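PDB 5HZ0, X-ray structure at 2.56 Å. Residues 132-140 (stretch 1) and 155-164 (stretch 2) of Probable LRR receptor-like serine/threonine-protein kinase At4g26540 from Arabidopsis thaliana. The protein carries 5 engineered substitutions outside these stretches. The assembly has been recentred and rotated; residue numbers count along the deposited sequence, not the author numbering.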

ATOM      1  N   LEU A 132     -12.156  16.733 -36.487  1.00 26.38           N
ATOM      2  CA  LEU A 132     -11.228  17.744 -36.045  1.00 26.85           C
ATOM      3  C   LEU A 132      -9.870  17.278 -36.518  1.00 22.91           C
ATOM      4  O   LEU A 132      -9.261  16.416 -35.907  1.00 24.31           O
ATOM      5  CB  LEU A 132     -11.256  17.813 -34.519  1.00 27.59           C
ATOM      6  CG  LEU A 132     -12.647  18.048 -33.933  1.00 33.54           C
ATOM      7  CD1 LEU A 132     -12.603  18.106 -32.413  1.00 38.08           C
ATOM      8  CD2 LEU A 132     -13.245  19.318 -34.504  1.00 16.60           C
ATOM      9  N   LYS A 133      -9.382  17.892 -37.591  1.00 26.71           N
ATOM     10  CA  LYS A 133      -8.149  17.442 -38.232  1.00 24.52           C
ATOM     11  C   LYS A 133      -6.903  18.062 -37.616  1.00 22.99           C
ATOM     12  O   LYS A 133      -5.798  17.550 -37.763  1.00 27.43           O
ATOM     13  CB  LYS A 133      -8.220  17.686 -39.739  1.00 25.36           C
ATOM     14  CG  LYS A 133      -9.241  16.786 -40.441  1.00 28.62           C
ATOM     15  CD  LYS A 133      -8.595  15.500 -40.956  1.00 29.32           C
ATOM     16  CE  LYS A 133      -9.484  14.286 -40.742  1.00 39.35           C
ATOM     17  NZ  LYS A 133     -10.942  14.569 -40.895  1.00 42.65           N
ATOM     18  N   ASN A 134      -7.098  19.184 -36.938  1.00 23.95           N
ATOM     19  CA  ASN A 134      -6.015  19.906 -36.283  1.00 12.81           C
ATOM     20  C   ASN A 134      -5.908  19.612 -34.804  1.00 14.69           C
ATOM     21  O   ASN A 134      -5.042  20.161 -34.126  1.00 23.71           O
ATOM     22  CB  ASN A 134      -6.207  21.404 -36.471  1.00 13.75           C
ATOM     23  CG  ASN A 134      -6.322  21.780 -37.912  1.00 19.48           C
ATOM     24  OD1 ASN A 134      -7.329  22.339 -38.339  1.00 20.49           O
ATOM     25  ND2 ASN A 134      -5.292  21.462 -38.686  1.00 13.31           N
ATOM     26  N   LEU A 135      -6.818  18.781 -34.296  1.00 15.03           N
ATOM     27  CA  LEU A 135      -6.835  18.479 -32.873  1.00 12.47           C
ATOM     28  C   LEU A 135      -5.520  17.829 -32.464  1.00 11.43           C
ATOM     29  O   LEU A 135      -5.034  16.910 -33.112  1.00 12.66           O
ATOM     30  CB  LEU A 135      -8.012  17.586 -32.503  1.00 14.09           C
ATOM     31  CG  LEU A 135      -8.277  17.471 -31.001  1.00 13.46           C
ATOM     32  CD1 LEU A 135      -8.530  18.874 -30.435  1.00 13.63           C
ATOM     33  CD2 LEU A 135      -9.453  16.533 -30.735  1.00 12.85           C
ATOM     34  N   GLN A 136      -4.951  18.338 -31.386  1.00 11.42           N
ATOM     35  CA  GLN A 136      -3.651  17.899 -30.887  1.00 10.53           C
ATOM     36  C   GLN A 136      -3.798  17.278 -29.501  1.00 13.40           C
ATOM     37  O   GLN A 136      -3.317  16.186 -29.245  1.00 20.77           O
ATOM     38  CB  GLN A 136      -2.640  19.046 -30.910  1.00 10.63           C
ATOM     39  CG  GLN A 136      -2.133  19.380 -32.315  1.00 10.52           C
ATOM     40  CD  GLN A 136      -1.171  20.587 -32.346  1.00 13.10           C
ATOM     41  OE1 GLN A 136      -0.376  20.784 -31.432  1.00 11.88           O
ATOM     42  NE2 GLN A 136      -1.252  21.385 -33.402  1.00 11.14           N
ATOM     43  N   VAL A 137      -4.390  18.043 -28.592  1.00 14.49           N
ATOM     44  CA  VAL A 137      -4.662  17.596 -27.241  1.00 10.99           C
ATOM     45  C   VAL A 137      -6.168  17.501 -26.979  1.00 13.20           C
ATOM     46  O   VAL A 137      -6.899  18.481 -27.111  1.00 12.62           O
ATOM     47  CB  VAL A 137      -4.045  18.574 -26.208  1.00 11.24           C
ATOM     48  CG1 VAL A 137      -4.484  18.211 -24.809  1.00 11.34           C
ATOM     49  CG2 VAL A 137      -2.515  18.586 -26.307  1.00 12.68           C
ATOM     50  N   LEU A 138      -6.631  16.302 -26.632  1.00 13.85           N
ATOM     51  CA  LEU A 138      -7.968  16.120 -26.112  1.00 11.93           C
ATOM     52  C   LEU A 138      -7.809  15.448 -24.768  1.00 18.47           C
ATOM     53  O   LEU A 138      -7.311  14.330 -24.687  1.00 13.04           O
ATOM     54  CB  LEU A 138      -8.835  15.270 -27.056  1.00 25.63           C
ATOM     55  CG  LEU A 138      -9.971  14.376 -26.491  1.00 15.12           C
ATOM     56  CD1 LEU A 138     -11.026  15.133 -25.695  1.00 17.09           C
ATOM     57  CD2 LEU A 138     -10.621  13.610 -27.605  1.00 15.06           C
ATOM     58  N   ARG A 139      -8.194  16.145 -23.705  1.00 19.49           N
ATOM     59  CA  ARG A 139      -8.195  15.535 -22.388  1.00 15.53           C
ATOM     60  C   ARG A 139      -9.550  15.737 -21.749  1.00 17.58           C
ATOM     61  O   ARG A 139      -9.904  16.862 -21.369  1.00 13.58           O
ATOM     62  CB  ARG A 139      -7.126  16.182 -21.527  1.00 12.79           C
ATOM     63  CG  ARG A 139      -5.760  16.259 -22.192  1.00 12.94           C
ATOM     64  CD  ARG A 139      -4.787  17.014 -21.320  1.00 11.05           C
ATOM     65  NE  ARG A 139      -4.737  16.424 -19.993  1.00 17.40           N
ATOM     66  CZ  ARG A 139      -4.303  17.053 -18.910  1.00 19.82           C
ATOM     67  NH1 ARG A 139      -4.321  16.432 -17.741  1.00 25.18           N
ATOM     68  NH2 ARG A 139      -3.868  18.300 -18.988  1.00 11.50           N
ATOM     69  N   ALA A 140     -10.301  14.634 -21.701  1.00 12.55           N
ATOM     70  CA  ALA A 140     -11.644  14.514 -21.090  1.00 13.23           C
ATOM     71  C   ALA A 140     -11.753  13.709 -19.783  1.00 16.40           C
ATOM     72  O   ALA A 140     -12.858  13.426 -19.330  1.00 16.49           O
ATOM     73  CB  ALA A 140     -12.650  14.024 -22.105  1.00 13.46           C
ATOM     74  N   GLY A 155      -9.462   7.784 -35.080  1.00 25.52           N
ATOM     75  CA  GLY A 155      -8.297   7.557 -35.914  1.00  8.01           C
ATOM     76  C   GLY A 155      -8.121   8.648 -36.952  1.00 20.55           C
ATOM     77  O   GLY A 155      -7.104   8.725 -37.646  1.00 18.80           O
ATOM     78  N   ASN A 156      -9.123   9.504 -37.068  1.00 20.82           N
ATOM     79  CA  ASN A 156      -9.086  10.546 -38.077  1.00 17.07           C
ATOM     80  C   ASN A 156      -8.494  11.831 -37.556  1.00 19.21           C
ATOM     81  O   ASN A 156      -8.276  12.777 -38.318  1.00 23.21           O
ATOM     82  CB  ASN A 156     -10.474  10.785 -38.659  1.00 19.77           C
ATOM     83  CG  ASN A 156     -10.928   9.639 -39.528  1.00 25.14           C
ATOM     84  OD1 ASN A 156     -10.143   9.110 -40.314  1.00 27.71           O
ATOM     85  ND2 ASN A 156     -12.184   9.224 -39.372  1.00 24.64           N
ATOM     86  N   CYS A 157      -8.167  11.875 -36.272  1.00 19.30           N
ATOM     87  CA  CYS A 157      -7.540  13.088 -35.807  1.00 22.76           C
ATOM     88  C   CYS A 157      -6.052  12.872 -36.007  1.00 17.22           C
ATOM     89  O   CYS A 157      -5.345  12.441 -35.104  1.00 11.05           O
ATOM     90  CB  CYS A 157      -7.856  13.261 -34.320  1.00 10.35           C
ATOM     91  SG  CYS A 157      -9.622  13.416 -33.996  1.00 17.56           S
ATOM     92  N   GLU A 158      -5.553  13.346 -37.134  1.00 21.23           N
ATOM     93  CA  GLU A 158      -4.218  12.962 -37.567  1.00 31.05           C
ATOM     94  C   GLU A 158      -3.121  13.627 -36.731  1.00 26.40           C
ATOM     95  O   GLU A 158      -2.011  13.111 -36.629  1.00 32.16           O
ATOM     96  CB  GLU A 158      -4.038  13.292 -39.052  1.00 46.84           C
ATOM     97  CG  GLU A 158      -4.472  14.707 -39.428  1.00 56.13           C
ATOM     98  CD  GLU A 158      -4.029  15.095 -40.827  1.00 62.12           C
ATOM     99  OE1 GLU A 158      -3.384  14.255 -41.494  1.00 64.09           O
ATOM    100  OE2 GLU A 158      -4.316  16.234 -41.260  1.00 62.88           O
ATOM    101  N   ASN A 159      -3.442  14.767 -36.130  1.00 15.25           N
ATOM    102  CA  ASN A 159      -2.465  15.535 -35.371  1.00  8.74           C
ATOM    103  C   ASN A 159      -2.391  15.299 -33.868  1.00  8.59           C
ATOM    104  O   ASN A 159      -1.650  15.983 -33.187  1.00 14.89           O
ATOM    105  CB  ASN A 159      -2.687  17.023 -35.625  1.00  9.57           C
ATOM    106  CG  ASN A 159      -2.359  17.419 -37.046  1.00 18.45           C
ATOM    107  OD1 ASN A 159      -1.803  16.636 -37.811  1.00 16.40           O
ATOM    108  ND2 ASN A 159      -2.687  18.645 -37.402  1.00 29.17           N
ATOM    109  N   LEU A 160      -3.175  14.366 -33.339  1.00 11.49           N
ATOM    110  CA  LEU A 160      -3.197  14.140 -31.900  1.00  8.43           C
ATOM    111  C   LEU A 160      -1.821  13.758 -31.387  1.00 11.39           C
ATOM    112  O   LEU A 160      -1.142  12.917 -31.964  1.00 11.63           O
ATOM    113  CB  LEU A 160      -4.166  13.030 -31.525  1.00  8.37           C
ATOM    114  CG  LEU A 160      -5.605  13.339 -31.141  1.00 16.37           C
ATOM    115  CD1 LEU A 160      -6.327  12.010 -31.034  1.00 10.53           C
ATOM    116  CD2 LEU A 160      -5.680  14.091 -29.832  1.00  9.64           C
ATOM    117  N   VAL A 161      -1.445  14.383 -30.280  1.00 11.96           N
ATOM    118  CA  VAL A 161      -0.229  14.088 -29.537  1.00 16.79           C
ATOM    119  C   VAL A 161      -0.618  13.498 -28.187  1.00 18.69           C
ATOM    120  O   VAL A 161       0.046  12.594 -27.685  1.00  6.32           O
ATOM    121  CB  VAL A 161       0.781  15.293 -29.446  1.00 10.49           C
ATOM    122  CG1 VAL A 161       0.990  15.875 -30.833  1.00  9.63           C
ATOM    123  CG2 VAL A 161       0.317  16.367 -28.471  1.00  7.93           C
ATOM    124  N   MET A 162      -1.587  14.148 -27.549  1.00  7.76           N
ATOM    125  CA  MET A 162      -2.020  13.837 -26.200  1.00 12.50           C
ATOM    126  C   MET A 162      -3.511  13.446 -26.170  1.00 16.73           C
ATOM    127  O   MET A 162      -4.374  14.189 -26.633  1.00 17.00           O
ATOM    128  CB  MET A 162      -1.738  15.060 -25.309  1.00 15.12           C
ATOM    129  CG  MET A 162      -2.259  14.981 -23.890  1.00  8.64           C
ATOM    130  SD  MET A 162      -1.883  13.419 -23.079  1.00 13.59           S
ATOM    131  CE  MET A 162      -3.239  13.348 -21.913  1.00  8.54           C
ATOM    132  N   LEU A 163      -3.806  12.257 -25.659  1.00 17.90           N
ATOM    133  CA  LEU A 163      -5.190  11.810 -25.508  1.00 14.12           C
ATOM    134  C   LEU A 163      -5.421  11.225 -24.126  1.00  8.29           C
ATOM    135  O   LEU A 163      -4.869  10.186 -23.792  1.00  7.57           O
ATOM    136  CB  LEU A 163      -5.549  10.761 -26.558  1.00  8.05           C
ATOM    137  CG  LEU A 163      -6.958  10.159 -26.397  1.00 30.96           C
ATOM    138  CD1 LEU A 163      -8.033  11.180 -26.765  1.00  9.45           C
ATOM    139  CD2 LEU A 163      -7.155   8.859 -27.190  1.00  7.95           C
ATOM    140  N   GLY A 164      -6.267  11.846 -23.321  1.00  9.02           N
ATOM    141  CA  GLY A 164      -6.535  11.180 -22.088  1.00  8.88           C
ATOM    142  C   GLY A 164      -7.962  11.317 -21.651  1.00 15.75           C
ATOM    143  O   GLY A 164      -8.616  12.359 -21.661  1.00 10.50           O
TER

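The two stretches are joined chiefly through their backbones, as neighbouring parallel strands whose directions differ by only 12°. Gln136 O opens the ladder by accepting two hydrogen bonds, from Val161 N (2.8 Å) and Met162 N (3.2 Å), both nearly linear. The bonding then alternates in the manner of a parallel sheet: Leu138 N donates to Met162 O (3.1 Å), Leu138 O accepts from Gly164 N (3.0 Å), and Ala140 N reaches Gly164 O at 2.8 Å, with a more bent geometry. CA-H...O contacts fill the intervals, among them Arg139 CA to Gly164 O (3.3 Å) and Leu163 CA to Leu138 O (3.4 Å).

The pairing of Val137 with Met162, Leu138 with Leu163 and Arg139 with Gly164 sends successive side chains to alternating faces. Leu138 and Leu163 share the buried face, where their branched apolar ends meet at 3.6 Å (Leu138 CD2 to Leu163 CD1). Leu160 extends this packing: its CA-to-CB bond points away overall, but the end of its side chain returns, bringing CD2 to 4.4 Å from both Leu138 CB and Leu135 CG.

On the other, partly exposed face, Val137 CG2 packs against Met162 CB at 3.7 Å. The flexible Met162 side chain also brings CE within 3.9 Å of Arg139 CG and lies obliquely to the guanidinium, whose NE and NH1 are hydrogen-bonded elsewhere in the structure. Gly164 suits this place because a CB there would lie only 3.0 Å from Met162 CE.

Before the strands, a type I turn from Cys157 to Leu160 carries Asn159 toward stretch 1. Its ND2 lies 3.3 Å from Lys133 O, but the angle is too poor for a hydrogen bond. Exposed Lys133 borders the contact, its aliphatic CE 3.1 Å from Asn156 O. Altogether 774 Å² is buried between the stretches.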